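Local coordinates for protein of unknown function (Shewanella baltica, PDB 2Q9R) that is of unknown function but belongs to the DUF416 family and folds into an all-helical domain that bound benzoic acid in the crystal, at residues A[9-14]-A[168-173]; A[56-61]-A[178-183]; A[75-80]-A[97-102]; A[122-127]-A[156-161]. One frame throughout, in Å; residues are numbered along the deposited sequence. Where two conformers were deposited one is given.

Interaction 1 (A[9-14]-A[168-173])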
loop_
_atom_site.group_PDB
_atom_site.type_symbol
_atom_site.label_atom_id
_atom_site.label_comp_id
_atom_site.label_asym_id
_atom_site.label_seq_id
_atom_site.Cartn_x
_atom_site.Cartn_y
_atom_site.Cartn_z
ATOM N N PHE A 9 4.862 4.751 -23.089
ATOM C CA PHE A 9 4.126 5.884 -23.664
ATOM C C PHE A 9 4.079 5.863 -25.149
ATOM O O PHE A 9 3.121 6.378 -25.728
ATOM C CB PHE A 9 4.628 7.254 -23.182
ATOM C CG PHE A 9 4.155 7.603 -21.806
ATOM C CD1 PHE A 9 2.834 8.004 -21.595
ATOM C CD2 PHE A 9 5.011 7.485 -20.713
ATOM C CE1 PHE A 9 2.380 8.319 -20.322
ATOM C CE2 PHE A 9 4.577 7.807 -19.431
ATOM C CZ PHE A 9 3.248 8.203 -19.226
ATOM N N LYS A 10 5.100 5.301 -25.796
ATOM C CA LYS A 10 5.010 5.168 -27.248
ATOM C C LYS A 10 3.822 4.228 -27.583
ATOM O O LYS A 10 3.138 4.418 -28.588
ATOM C CB LYS A 10 6.344 4.715 -27.878
ATOM N N ARG A 11 3.585 3.232 -26.722
ATOM C CA ARG A 11 2.568 2.199 -26.951
ATOM C C ARG A 11 1.181 2.762 -26.661
ATOM O O ARG A 11 0.193 2.550 -27.405
ATOM C CB ARG A 11 2.807 0.994 -26.029
ATOM C CG ARG A 11 3.945 0.060 -26.416
ATOM C CD ARG A 11 3.781 -1.296 -25.731
ATOM N NE ARG A 11 4.135 -1.249 -24.328
ATOM C CZ ARG A 11 3.543 -1.920 -23.339
ATOM N NH1 ARG A 11 2.499 -2.685 -23.530
ATOM N NH2 ARG A 11 3.990 -1.778 -22.098
ATOM N N LEU A 12 1.128 3.566 -25.617
ATOM C CA LEU A 12 -0.101 4.244 -25.251
ATOM C C LEU A 12 -0.507 5.213 -26.352
ATOM O O LEU A 12 -1.682 5.268 -26.767
ATOM C CB LEU A 12 0.119 4.943 -23.904
ATOM C CG LEU A 12 -1.044 5.485 -23.122
ATOM C CD1 LEU A 12 -2.119 4.423 -22.955
ATOM C CD2 LEU A 12 -0.528 5.977 -21.786
ATOM N N LYS A 13 0.460 5.953 -26.869
ATOM C CA LYS A 13 0.170 6.929 -27.922
ATOM C C LYS A 13 -0.242 6.246 -29.248
ATOM O O LYS A 13 -1.020 6.801 -30.032
ATOM C CB LYS A 13 1.371 7.842 -28.152
ATOM C CG LYS A 13 1.642 8.802 -26.990
ATOM C CD LYS A 13 3.014 9.460 -27.096
ATOM C CE LYS A 13 3.306 10.367 -25.890
ATOM N NZ LYS A 13 4.527 11.224 -26.105
ATOM N N ALA A 14 0.287 5.048 -29.474
ATOM C CA ALA A 14 -0.050 4.246 -30.655
ATOM C C ALA A 14 -1.465 3.661 -30.625
ATOM O O ALA A 14 -1.977 3.240 -31.647
ATOM C CB ALA A 14 0.992 3.147 -30.847
ATOM N N ILE A 168 -3.831 -5.744 -22.513
ATOM C CA ILE A 168 -5.080 -6.365 -22.932
ATOM C C ILE A 168 -5.772 -5.519 -24.014
ATOM O O ILE A 168 -6.301 -6.070 -24.996
ATOM C CB ILE A 168 -5.987 -6.797 -21.744
ATOM C CG1 ILE A 168 -7.206 -7.569 -22.261
ATOM C CG2 ILE A 168 -6.365 -5.631 -20.822
ATOM C CD1 ILE A 168 -7.726 -8.651 -21.281
ATOM N N ILE A 169 -5.707 -4.202 -23.896
ATOM C CA ILE A 169 -6.292 -3.343 -24.929
ATOM C C ILE A 169 -5.538 -3.426 -26.234
ATOM O O ILE A 169 -6.152 -3.510 -27.300
ATOM C CB ILE A 169 -6.406 -1.874 -24.428
ATOM C CG1 ILE A 169 -7.354 -1.854 -23.212
ATOM C CG2 ILE A 169 -6.875 -0.913 -25.520
ATOM C CD1 ILE A 169 -7.368 -0.523 -22.434
ATOM N N GLU A 170 -4.212 -3.440 -26.165
ATOM C CA GLU A 170 -3.443 -3.367 -27.368
ATOM C C GLU A 170 -3.430 -4.650 -28.196
ATOM O O GLU A 170 -3.214 -4.606 -29.404
ATOM C CB GLU A 170 -2.046 -2.794 -27.094
ATOM C CG GLU A 170 -0.995 -3.729 -26.724
ATOM C CD GLU A 170 0.194 -3.004 -26.090
ATOM O OE1 GLU A 170 0.634 -1.916 -26.561
ATOM O OE2 GLU A 170 0.694 -3.558 -25.098
ATOM N N GLU A 171 -3.730 -5.776 -27.567
ATOM C CA GLU A 171 -3.792 -7.027 -28.296
ATOM C C GLU A 171 -5.105 -7.196 -29.070
ATOM O O GLU A 171 -5.305 -8.186 -29.764
ATOM C CB GLU A 171 -3.524 -8.203 -27.352
ATOM C CG GLU A 171 -4.651 -8.559 -26.395
ATOM C CD GLU A 171 -4.241 -9.636 -25.380
ATOM O OE1 GLU A 171 -3.022 -9.782 -25.074
ATOM O OE2 GLU A 171 -5.156 -10.324 -24.879
ATOM N N ASN A 172 -5.977 -6.206 -28.963
ATOM C CA ASN A 172 -7.256 -6.190 -29.633
ATOM C C ASN A 172 -7.301 -4.985 -30.569
ATOM O O ASN A 172 -7.299 -3.837 -30.109
ATOM C CB ASN A 172 -8.369 -6.115 -28.578
ATOM C CG ASN A 172 -8.427 -7.373 -27.712
ATOM O OD1 ASN A 172 -8.686 -8.458 -28.221
ATOM N ND2 ASN A 172 -8.146 -7.239 -26.415
ATOM N N PRO A 173 -7.348 -5.231 -31.879
ATOM C CA PRO A 173 -7.251 -4.109 -32.816
ATOM C C PRO A 173 -8.369 -3.070 -32.632
ATOM O O PRO A 173 -8.128 -1.887 -32.825
ATOM C CB PRO A 173 -7.323 -4.767 -34.188
ATOM C CG PRO A 173 -7.892 -6.167 -33.963
ATOM C CD PRO A 173 -7.515 -6.541 -32.559
HETATM O O HOH W 1 0.167 -0.063 -28.395
#
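Arg-11 and Glu-170 carry this contact between them, a salt bridge joining helix 8-14 to the last turn of helix 153-170. Two residues earlier, Phe-9 turns toward helix 120-136 instead, where it packs on Ser-121 and makes a cation-pi contact with Lys-122. At Arg-11 the side chain leaves with CG opposite the carbonyl carbon and bends at its third torsion (chi3 -76°), which swings the guanidinium round toward the glutamate. Its NH1 meets OE2 of Glu-170 at 2.5 Å, a length so short that its exact value is doubtful. The direction is clearer: OE2 lies at the edge of the guanidinium, almost in its plane, and offers its syn lone pair, although the N-H is bent toward it, at 134°. The planes are 30° apart and a single N-H, on NH1, bonds to the carboxylate, so the pair is not the two-bonded, side-on type. The other oxygen, OE1 of Glu-170, sits instead beside the aliphatic part of the arginine, 3.3 Å from CD of Arg-11. OE1 has a polar partner in a water, which donates to it at 2.6 Å and to the backbone O of Arg-11 at 2.8 Å. A direct ionic link and a water bridge thus run side by side between helix 8-14 and the end of helix 153-170, on the surface of an all-helical fold. NH2 of Arg-11 also has a weak hydrogen bond to OD1 of Asn-163, two turns earlier on helix 153-170. Leu-12 comes next, touching Leu-166 and Phe-23, while the O of Lys-13 accepts a hydrogen bond from Lys-20 of helix 17-42.

Interaction 2 (A[56-61]-A[178-183])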
loop_
_atom_site.group_PDB
_atom_site.type_symbol
_atom_site.label_atom_id
_atom_site.label_comp_id
_atom_site.label_asym_id
_atom_site.label_seq_id
_atom_site.Cartn_x
_atom_site.Cartn_y
_atom_site.Cartn_z
ATOM N N LEU A 56 -21.893 6.900 -17.780
ATOM C CA LEU A 56 -21.994 7.470 -19.113
ATOM C C LEU A 56 -20.702 7.267 -19.908
ATOM O O LEU A 56 -20.754 6.966 -21.090
ATOM C CB LEU A 56 -22.396 8.958 -19.019
ATOM C CG LEU A 56 -23.831 9.254 -18.514
ATOM C CD1 LEU A 56 -24.050 10.758 -18.240
ATOM C CD2 LEU A 56 -24.873 8.811 -19.520
ATOM N N LEU A 57 -19.533 7.379 -19.273
ATOM C CA LEU A 57 -18.286 7.075 -19.987
ATOM C C LEU A 57 -18.221 5.597 -20.396
ATOM O O LEU A 57 -17.796 5.271 -21.516
ATOM C CB LEU A 57 -17.041 7.443 -19.159
ATOM C CG LEU A 57 -16.847 8.958 -19.020
ATOM C CD1 LEU A 57 -15.995 9.294 -17.792
ATOM C CD2 LEU A 57 -16.303 9.595 -20.298
ATOM N N TRP A 58 -18.635 4.705 -19.509
ATOM C CA TRP A 58 -18.665 3.287 -19.874
ATOM C C TRP A 58 -19.627 3.062 -21.048
ATOM O O TRP A 58 -19.275 2.384 -22.019
ATOM C CB TRP A 58 -19.029 2.401 -18.700
ATOM C CG TRP A 58 -17.912 2.255 -17.717
ATOM C CD1 TRP A 58 -17.888 2.729 -16.448
ATOM C CD2 TRP A 58 -16.653 1.602 -17.925
ATOM N NE1 TRP A 58 -16.690 2.408 -15.840
ATOM C CE2 TRP A 58 -15.920 1.710 -16.723
ATOM C CE3 TRP A 58 -16.076 0.925 -18.994
ATOM C CZ2 TRP A 58 -14.634 1.206 -16.593
ATOM C CZ3 TRP A 58 -14.806 0.380 -18.843
ATOM C CH2 TRP A 58 -14.116 0.505 -17.658
ATOM N N GLN A 59 -20.844 3.608 -20.940
ATOM C CA GLN A 59 -21.831 3.448 -22.002
ATOM C C GLN A 59 -21.359 4.023 -23.325
ATOM O O GLN A 59 -21.701 3.506 -24.402
ATOM C CB GLN A 59 -23.146 4.105 -21.603
ATOM C CG GLN A 59 -23.925 3.358 -20.542
ATOM C CD GLN A 59 -24.397 2.051 -21.073
ATOM O OE1 GLN A 59 -24.996 1.997 -22.155
ATOM N NE2 GLN A 59 -24.095 0.959 -20.345
ATOM N N SER A 60 -20.589 5.106 -23.272
ATOM C CA SER A 60 -20.043 5.687 -24.507
ATOM C C SER A 60 -19.178 4.708 -25.258
ATOM O O SER A 60 -19.089 4.764 -26.505
ATOM C CB SER A 60 -19.198 6.920 -24.232
ATOM O OG SER A 60 -19.991 7.819 -23.485
ATOM N N LEU A 61 -18.535 3.820 -24.514
ATOM C CA LEU A 61 -17.702 2.797 -25.134
ATOM C C LEU A 61 -18.510 1.618 -25.680
ATOM O O LEU A 61 -18.054 0.984 -26.612
ATOM C CB LEU A 61 -16.631 2.309 -24.153
ATOM C CG LEU A 61 -15.619 3.377 -23.706
ATOM C CD1 LEU A 61 -14.951 2.999 -22.363
ATOM C CD2 LEU A 61 -14.587 3.621 -24.795
ATOM N N GLU A 178 -17.383 -7.033 -25.001
ATOM C CA GLU A 178 -16.924 -7.993 -24.018
ATOM C C GLU A 178 -15.707 -7.448 -23.289
ATOM O O GLU A 178 -15.550 -7.652 -22.084
ATOM C CB GLU A 178 -16.585 -9.339 -24.676
ATOM C CG GLU A 178 -17.660 -9.855 -25.646
ATOM C CD GLU A 178 -17.484 -9.362 -27.111
ATOM O OE1 GLU A 178 -16.455 -9.694 -27.756
ATOM O OE2 GLU A 178 -18.383 -8.649 -27.615
ATOM N N LEU A 179 -14.846 -6.760 -24.023
ATOM C CA LEU A 179 -13.634 -6.205 -23.458
ATOM C C LEU A 179 -14.008 -5.095 -22.486
ATOM O O LEU A 179 -13.557 -5.086 -21.348
ATOM C CB LEU A 179 -12.736 -5.688 -24.581
ATOM C CG LEU A 179 -11.406 -5.019 -24.231
ATOM C CD1 LEU A 179 -10.611 -5.954 -23.346
ATOM C CD2 LEU A 179 -10.646 -4.638 -25.530
ATOM N N VAL A 180 -14.854 -4.172 -22.930
ATOM C CA VAL A 180 -15.273 -3.055 -22.080
ATOM C C VAL A 180 -15.948 -3.575 -20.808
ATOM O O VAL A 180 -15.571 -3.198 -19.683
ATOM C CB VAL A 180 -16.180 -2.100 -22.854
ATOM C CG1 VAL A 180 -16.714 -0.981 -21.975
ATOM C CG2 VAL A 180 -15.410 -1.514 -24.053
ATOM N N LYS A 181 -16.920 -4.471 -20.976
ATOM C CA LYS A 181 -17.614 -5.059 -19.824
ATOM C C LYS A 181 -16.678 -5.735 -18.862
ATOM O O LYS A 181 -16.853 -5.613 -17.656
ATOM C CB LYS A 181 -18.711 -6.066 -20.250
ATOM C CG LYS A 181 -19.059 -7.176 -19.159
ATOM C CD LYS A 181 -20.315 -8.056 -19.496
ATOM N N GLY A 182 -15.728 -6.494 -19.384
ATOM C CA GLY A 182 -14.850 -7.278 -18.538
ATOM C C GLY A 182 -13.896 -6.416 -17.739
ATOM O O GLY A 182 -13.623 -6.688 -16.580
ATOM N N LEU A 183 -13.378 -5.374 -18.361
ATOM C CA LEU A 183 -12.498 -4.462 -17.655
ATOM C C LEU A 183 -13.276 -3.713 -16.566
ATOM O O LEU A 183 -12.817 -3.611 -15.440
ATOM C CB LEU A 183 -11.798 -3.505 -18.625
ATOM C CG LEU A 183 -10.725 -4.161 -19.493
ATOM C CD1 LEU A 183 -10.222 -3.103 -20.454
ATOM C CD2 LEU A 183 -9.590 -4.772 -18.682
#
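Val-180 presses CG1 against the rim of the Trp-58 indole, 3.6 Å from CE3. The methyl lies near the ring plane, so this is an edge contact and not a CH-pi approach to a face. CZ3 of Trp-58, the next atom along the rim, is 3.8 Å from the backbone O of Val-180, and CH2 of the same ring comes within 4.4 Å of the carbonyl C of Leu-183. Leu-61 meets the same valine from about one helical turn further on: its CB stands 3.9 Å from CG1 and 4.0 Å from CG2 of Val-180, so both methyls face it at nearly equal distance. The valine can serve both partners because CG1 is set opposite the backbone N (chi1 176°), with CG2 in the position opposite the carbonyl carbon.

The axes of the two short helical segments run nearly antiparallel, at 156°, and pass 10.2 Å apart at closest approach. The nearest CA atoms are those of Leu-61 and Val-180, where the small valine is directed at the other helix. Further out, the orientation of the indole is held by its NE1, which hydrogen-bonds to OE1 of Gln-29, and Arg-184 adds a cation-pi contact. Thr-25 of helix 17-42 lies against both Trp-58 and Leu-61, while Leu-165 and Ile-168 of helix 153-170 back Leu-183.

Since the partners across the pair are carbon atoms apart from one carbonyl O at van der Waals distance, cohesion here rests on shape fit and hydrophobic burial, with the directional restraint on the tryptophan coming from Gln-29 of a third helix.

Interaction 3 (A[75-80]-A[97-102])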
loop_
_atom_site.group_PDB
_atom_site.type_symbol
_atom_site.label_atom_id
_atom_site.label_comp_id
_atom_site.label_asym_id
_atom_site.label_seq_id
_atom_site.Cartn_x
_atom_site.Cartn_y
_atom_site.Cartn_z
ATOM N N GLN A 75 -19.944 20.810 -15.549
ATOM C CA GLN A 75 -20.283 21.798 -14.539
ATOM C C GLN A 75 -20.566 21.172 -13.183
ATOM O O GLN A 75 -20.151 21.699 -12.155
ATOM C CB GLN A 75 -21.470 22.674 -14.998
ATOM C CG GLN A 75 -21.748 23.811 -14.050
ATOM C CD GLN A 75 -20.564 24.745 -13.949
ATOM O OE1 GLN A 75 -20.144 25.316 -14.951
ATOM N NE2 GLN A 75 -19.996 24.879 -12.745
ATOM N N ARG A 76 -21.295 20.065 -13.162
ATOM C CA ARG A 76 -21.543 19.361 -11.892
ATOM C C ARG A 76 -20.262 18.809 -11.293
ATOM O O ARG A 76 -20.063 18.862 -10.076
ATOM C CB ARG A 76 -22.547 18.226 -12.058
ATOM C CG ARG A 76 -23.969 18.708 -12.283
ATOM C CD ARG A 76 -24.992 17.682 -11.825
ATOM N NE ARG A 76 -26.343 18.108 -12.202
ATOM C CZ ARG A 76 -27.022 17.700 -13.285
ATOM N NH1 ARG A 76 -26.507 16.814 -14.146
ATOM N NH2 ARG A 76 -28.245 18.179 -13.502
ATOM N N LEU A 77 -19.401 18.281 -12.146
ATOM C CA LEU A 77 -18.101 17.827 -11.675
ATOM C C LEU A 77 -17.321 18.967 -11.009
ATOM O O LEU A 77 -16.783 18.791 -9.911
ATOM C CB LEU A 77 -17.323 17.178 -12.818
ATOM C CG LEU A 77 -17.887 15.791 -13.248
ATOM C CD1 LEU A 77 -17.454 15.347 -14.659
ATOM C CD2 LEU A 77 -17.472 14.744 -12.213
ATOM N N GLU A 78 -17.276 20.131 -11.656
ATOM C CA GLU A 78 -16.536 21.245 -11.089
ATOM C C GLU A 78 -17.149 21.673 -9.751
ATOM O O GLU A 78 -16.406 21.898 -8.798
ATOM C CB GLU A 78 -16.416 22.414 -12.075
ATOM C CG GLU A 78 -15.320 23.461 -11.707
ATOM C CD GLU A 78 -13.901 22.887 -11.639
ATOM O OE1 GLU A 78 -13.589 21.918 -12.377
ATOM O OE2 GLU A 78 -13.088 23.413 -10.838
ATOM N N ASP A 79 -18.483 21.721 -9.662
ATOM C CA ASP A 79 -19.166 22.067 -8.409
ATOM C C ASP A 79 -18.789 21.126 -7.282
ATOM O O ASP A 79 -18.796 21.500 -6.120
ATOM C CB ASP A 79 -20.695 22.052 -8.590
ATOM C CG ASP A 79 -21.204 23.192 -9.491
ATOM O OD1 ASP A 79 -20.470 24.185 -9.689
ATOM O OD2 ASP A 79 -22.335 23.078 -10.014
ATOM N N ASN A 80 -18.456 19.897 -7.634
ATOM C CA ASN A 80 -18.052 18.894 -6.653
ATOM C C ASN A 80 -16.537 18.656 -6.523
ATOM O O ASN A 80 -16.098 17.623 -5.980
ATOM C CB ASN A 80 -18.766 17.582 -6.997
ATOM C CG ASN A 80 -20.218 17.620 -6.624
ATOM O OD1 ASN A 80 -20.563 17.354 -5.490
ATOM N ND2 ASN A 80 -21.070 18.003 -7.570
ATOM N N ASP A 97 -8.030 14.855 -7.608
ATOM C CA ASP A 97 -7.415 14.210 -8.760
ATOM C C ASP A 97 -8.430 13.292 -9.450
ATOM O O ASP A 97 -8.483 13.246 -10.657
ATOM C CB ASP A 97 -6.203 13.355 -8.335
ATOM C CG ASP A 97 -4.975 14.160 -7.873
ATOM O OD1 ASP A 97 -4.915 15.404 -7.983
ATOM O OD2 ASP A 97 -4.001 13.493 -7.441
ATOM N N ALA A 98 -9.237 12.599 -8.650
ATOM C CA ALA A 98 -10.283 11.690 -9.140
ATOM C C ALA A 98 -11.323 12.424 -9.960
ATOM O O ALA A 98 -11.642 12.009 -11.067
ATOM C CB ALA A 98 -10.977 10.975 -8.004
ATOM N N VAL A 99 -11.848 13.512 -9.410
ATOM C CA VAL A 99 -12.892 14.280 -10.141
ATOM C C VAL A 99 -12.245 15.006 -11.330
ATOM O O VAL A 99 -12.810 15.017 -12.460
ATOM C CB VAL A 99 -13.774 15.179 -9.158
ATOM C CG1 VAL A 99 -12.922 16.094 -8.311
ATOM C CG2 VAL A 99 -14.847 15.974 -9.918
ATOM N N VAL A 100 -11.020 15.511 -11.151
ATOM C CA VAL A 100 -10.362 16.247 -12.243
ATOM C C VAL A 100 -10.010 15.319 -13.439
ATOM O O VAL A 100 -10.114 15.714 -14.621
ATOM C CB VAL A 100 -9.116 17.045 -11.746
ATOM C CG1 VAL A 100 -8.232 17.465 -12.903
ATOM C CG2 VAL A 100 -9.534 18.274 -10.874
ATOM N N ALA A 101 -9.630 14.091 -13.146
ATOM C CA ALA A 101 -9.450 13.054 -14.200
ATOM C C ALA A 101 -10.705 12.816 -15.041
ATOM O O ALA A 101 -10.649 12.727 -16.252
ATOM C CB ALA A 101 -9.000 11.733 -13.561
ATOM N N ILE A 102 -11.836 12.666 -14.368
ATOM C CA ILE A 102 -13.086 12.427 -15.050
ATOM C C ILE A 102 -13.422 13.647 -15.886
ATOM O O ILE A 102 -13.794 13.505 -17.068
ATOM C CB ILE A 102 -14.228 12.073 -14.058
ATOM C CG1 ILE A 102 -13.891 10.743 -13.366
ATOM C CG2 ILE A 102 -15.542 11.980 -14.809
ATOM C CD1 ILE A 102 -14.679 10.455 -12.067
#
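The carbonyl O of Arg-76 is gripped twice by Asn-80, the residue whose own O stands 4.2 Å from Val-99 CG1 across the contact. The Asn-80 side chain gives ND2 to the Arg-76 O at 2.8 Å, nearly straight at 171°, and the backbone N of the same residue donates at 3.1 Å; the two donors reach the oxygen from opposite faces of its plane. This fastens the end of helix 70-79, since Asn-80 is the first residue to leave helical backbone angles. Its OD1 is held in turn by the backbone N of Asp-46.

Across the interface the packing is apolar and centred on Leu-77. CD2 of the leucine lies 3.7 Å from Val-99 CG2, which also sits 3.4 Å from the Leu-77 O, while Leu-77 CD1 meets Ile-102 CG2 at 3.9 Å. The leucine thus forks, one methyl to each of two residues a helical turn apart. Val-99 can reach in because chi1 of 54° puts CG1 between the backbone N and the carbonyl carbon and leaves CG2 opposite the N. Apolar packing of helix 70-79 on the longer helix 92-111, with Ile-102 continuing onto Leu-50 and Ala-53 of helix 47-62, is ordinary helix-helix packing in the core of an all-alpha fold.

Interaction 4 (A[122-127]-A[156-161])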
loop_
_atom_site.group_PDB
_atom_site.type_symbol
_atom_site.label_atom_id
_atom_site.label_comp_id
_atom_site.label_asym_id
_atom_site.label_seq_id
_atom_site.Cartn_x
_atom_site.Cartn_y
_atom_site.Cartn_z
ATOM N N LYS A 122 -0.553 9.695 -16.517
ATOM C CA LYS A 122 0.282 10.477 -15.624
ATOM C C LYS A 122 -0.473 10.982 -14.398
ATOM O O LYS A 122 0.062 11.065 -13.292
ATOM C CB LYS A 122 0.834 11.667 -16.391
ATOM C CG LYS A 122 1.865 11.267 -17.471
ATOM C CD LYS A 122 2.382 12.494 -18.245
ATOM C CE LYS A 122 3.525 12.142 -19.236
ATOM N NZ LYS A 122 4.006 13.358 -19.990
ATOM N N LEU A 123 -1.736 11.335 -14.577
ATOM C CA LEU A 123 -2.521 11.796 -13.462
ATOM C C LEU A 123 -2.618 10.672 -12.444
ATOM O O LEU A 123 -2.361 10.859 -11.247
ATOM C CB LEU A 123 -3.874 12.267 -13.965
ATOM C CG LEU A 123 -4.804 12.876 -12.929
ATOM C CD1 LEU A 123 -5.821 13.815 -13.599
ATOM C CD2 LEU A 123 -5.491 11.747 -12.169
ATOM N N SER A 124 -2.892 9.464 -12.939
ATOM C CA SER A 124 -3.050 8.314 -12.062
ATOM C C SER A 124 -1.771 8.017 -11.336
ATOM O O SER A 124 -1.815 7.811 -10.125
ATOM C CB SER A 124 -3.504 7.069 -12.832
ATOM O OG SER A 124 -3.762 5.989 -11.939
ATOM N N SER A 125 -0.640 7.993 -12.063
ATOM C CA SER A 125 0.600 7.673 -11.437
ATOM C C SER A 125 1.088 8.783 -10.500
ATOM O O SER A 125 1.709 8.505 -9.462
ATOM C CB SER A 125 1.661 7.214 -12.447
ATOM O OG SER A 125 1.879 8.191 -13.418
ATOM N N SER A 126 0.825 10.029 -10.837
ATOM C CA SER A 126 1.245 11.110 -9.948
ATOM C C SER A 126 0.530 11.083 -8.613
ATOM O O SER A 126 1.111 11.434 -7.593
ATOM C CB SER A 126 0.986 12.454 -10.610
ATOM O OG SER A 126 1.687 12.481 -11.835
ATOM N N THR A 127 -0.750 10.717 -8.625
ATOM C CA THR A 127 -1.493 10.598 -7.387
ATOM C C THR A 127 -0.761 9.648 -6.448
ATOM O O THR A 127 -0.579 9.916 -5.244
ATOM C CB THR A 127 -2.970 10.135 -7.638
ATOM O OG1 THR A 127 -3.610 11.104 -8.467
ATOM C CG2 THR A 127 -3.729 10.045 -6.354
ATOM N N GLU A 156 4.569 0.063 -7.435
ATOM C CA GLU A 156 4.841 -1.080 -8.287
ATOM C C GLU A 156 3.532 -1.634 -8.824
ATOM O O GLU A 156 3.465 -2.047 -9.964
ATOM C CB GLU A 156 5.569 -2.177 -7.493
ATOM C CG GLU A 156 6.084 -3.327 -8.363
ATOM C CD GLU A 156 7.074 -2.854 -9.466
ATOM O OE1 GLU A 156 7.945 -1.965 -9.189
ATOM O OE2 GLU A 156 6.961 -3.375 -10.613
ATOM N N GLU A 157 2.492 -1.636 -7.997
ATOM C CA GLU A 157 1.155 -2.065 -8.402
ATOM C C GLU A 157 0.548 -1.146 -9.444
ATOM O O GLU A 157 -0.051 -1.597 -10.419
ATOM C CB GLU A 157 0.257 -2.192 -7.167
ATOM C CG GLU A 157 0.538 -3.505 -6.442
ATOM C CD GLU A 157 -0.318 -3.788 -5.203
ATOM O OE1 GLU A 157 -1.297 -3.049 -4.931
ATOM O OE2 GLU A 157 -0.007 -4.783 -4.496
ATOM N N GLU A 158 0.704 0.154 -9.244
ATOM C CA GLU A 158 0.304 1.113 -10.260
ATOM C C GLU A 158 0.931 0.814 -11.616
ATOM O O GLU A 158 0.231 0.712 -12.633
ATOM C CB GLU A 158 0.620 2.536 -9.801
ATOM C CG GLU A 158 0.251 3.646 -10.793
ATOM C CD GLU A 158 -1.251 3.915 -10.903
ATOM O OE1 GLU A 158 -2.041 3.348 -10.133
ATOM O OE2 GLU A 158 -1.643 4.706 -11.782
ATOM N N LYS A 159 2.248 0.658 -11.635
ATOM C CA LYS A 159 2.942 0.283 -12.868
ATOM C C LYS A 159 2.450 -1.005 -13.494
ATOM O O LYS A 159 2.277 -1.076 -14.728
ATOM C CB LYS A 159 4.458 0.168 -12.613
ATOM C CG LYS A 159 5.238 -0.179 -13.882
ATOM C CD LYS A 159 6.720 -0.465 -13.603
ATOM C CE LYS A 159 7.300 -1.442 -14.615
ATOM N NZ LYS A 159 8.785 -1.551 -14.478
ATOM N N GLU A 160 2.274 -2.033 -12.663
ATOM C CA GLU A 160 1.793 -3.332 -13.125
ATOM C C GLU A 160 0.353 -3.281 -13.648
ATOM O O GLU A 160 0.056 -3.819 -14.713
ATOM C CB GLU A 160 1.963 -4.388 -12.007
ATOM C CG GLU A 160 3.442 -4.785 -11.818
ATOM C CD GLU A 160 3.721 -5.659 -10.564
ATOM O OE1 GLU A 160 2.740 -6.158 -9.951
ATOM O OE2 GLU A 160 4.921 -5.819 -10.209
ATOM N N LEU A 161 -0.536 -2.601 -12.934
ATOM C CA LEU A 161 -1.900 -2.461 -13.411
ATOM C C LEU A 161 -1.968 -1.651 -14.723
ATOM O O LEU A 161 -2.618 -2.070 -15.668
ATOM C CB LEU A 161 -2.782 -1.858 -12.306
ATOM C CG LEU A 161 -4.301 -1.626 -12.494
ATOM C CD1 LEU A 161 -4.613 -0.449 -13.454
ATOM C CD2 LEU A 161 -4.998 -2.888 -12.922
#
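Two torsions carry Ser-124 and Glu-158 together: the serine sends OG away from its backbone N, on the carbonyl-carbon side (chi1 -175°), and the glutamate starts out extended but folds at its second torsion (chi2 73°), curling the carboxylate back to the serine. Ser-124 OG donates to Glu-158 OE2 at 2.5 Å, a very short hydrogen bond whose exact length should not be pressed. The CB of Ser-124 follows close behind, 3.2 Å from OE2 of Glu-158. Ser-125 adds a looser carbon contact, its CB 4.2 Å from CG of Glu-158. The backbone N of Ser-125 also approaches Glu-158 OE2, at 3.4 Å, but the angle is too poor for a bond.

OE2 therefore answers to the serine hydroxyl and, from its own helix one turn on, to NE2 of Gln-162. OE1 is taken by a salt bridge to NH1 of Arg-30 on helix 17-42. With both oxygens engaged, rotation of the carboxylate is restrained from three helices. The serine is positioned too, since Asn-194 bonds to its backbone O with ND2 while Met-31 packs on its side chain.

A little further along helix 120-136, OG of Ser-126 folds back to the Lys-122 O at 2.6 Å, joining the backbone N of Ser-126 from the opposite face of that carbonyl, a common way for serine to pay its hydrogen bond within a helix.

The result is a buried polar cluster in an all-helical fold: a carboxylate, probably charged beside Arg-30, joins helices 17-42, 120-136 and 153-170.

Helix 153-170 serves interactions 1 and 4, one at its exposed end and the other near the middle of the bundle, yet both depend on a glutamate: a solvent-bridged salt bridge outside, a protein-enclosed carboxylate inside. Interactions 2 and 3 are apolar, the first partly buried and the second buried. They adjoin through Leu-57 against Ile-102, while Ile-168 and Asn-172 connect interaction 1 to Leu-179 and Leu-183 of interaction 2. Interactions 3 and 4, although their centres are about 20 Å apart on opposite sides of the chain's centre, are joined by the probable hydrogen bond between Thr-127 OG1 and Asp-97 OD2 (2.6 Å) and by Leu-123 packing on Ala-101.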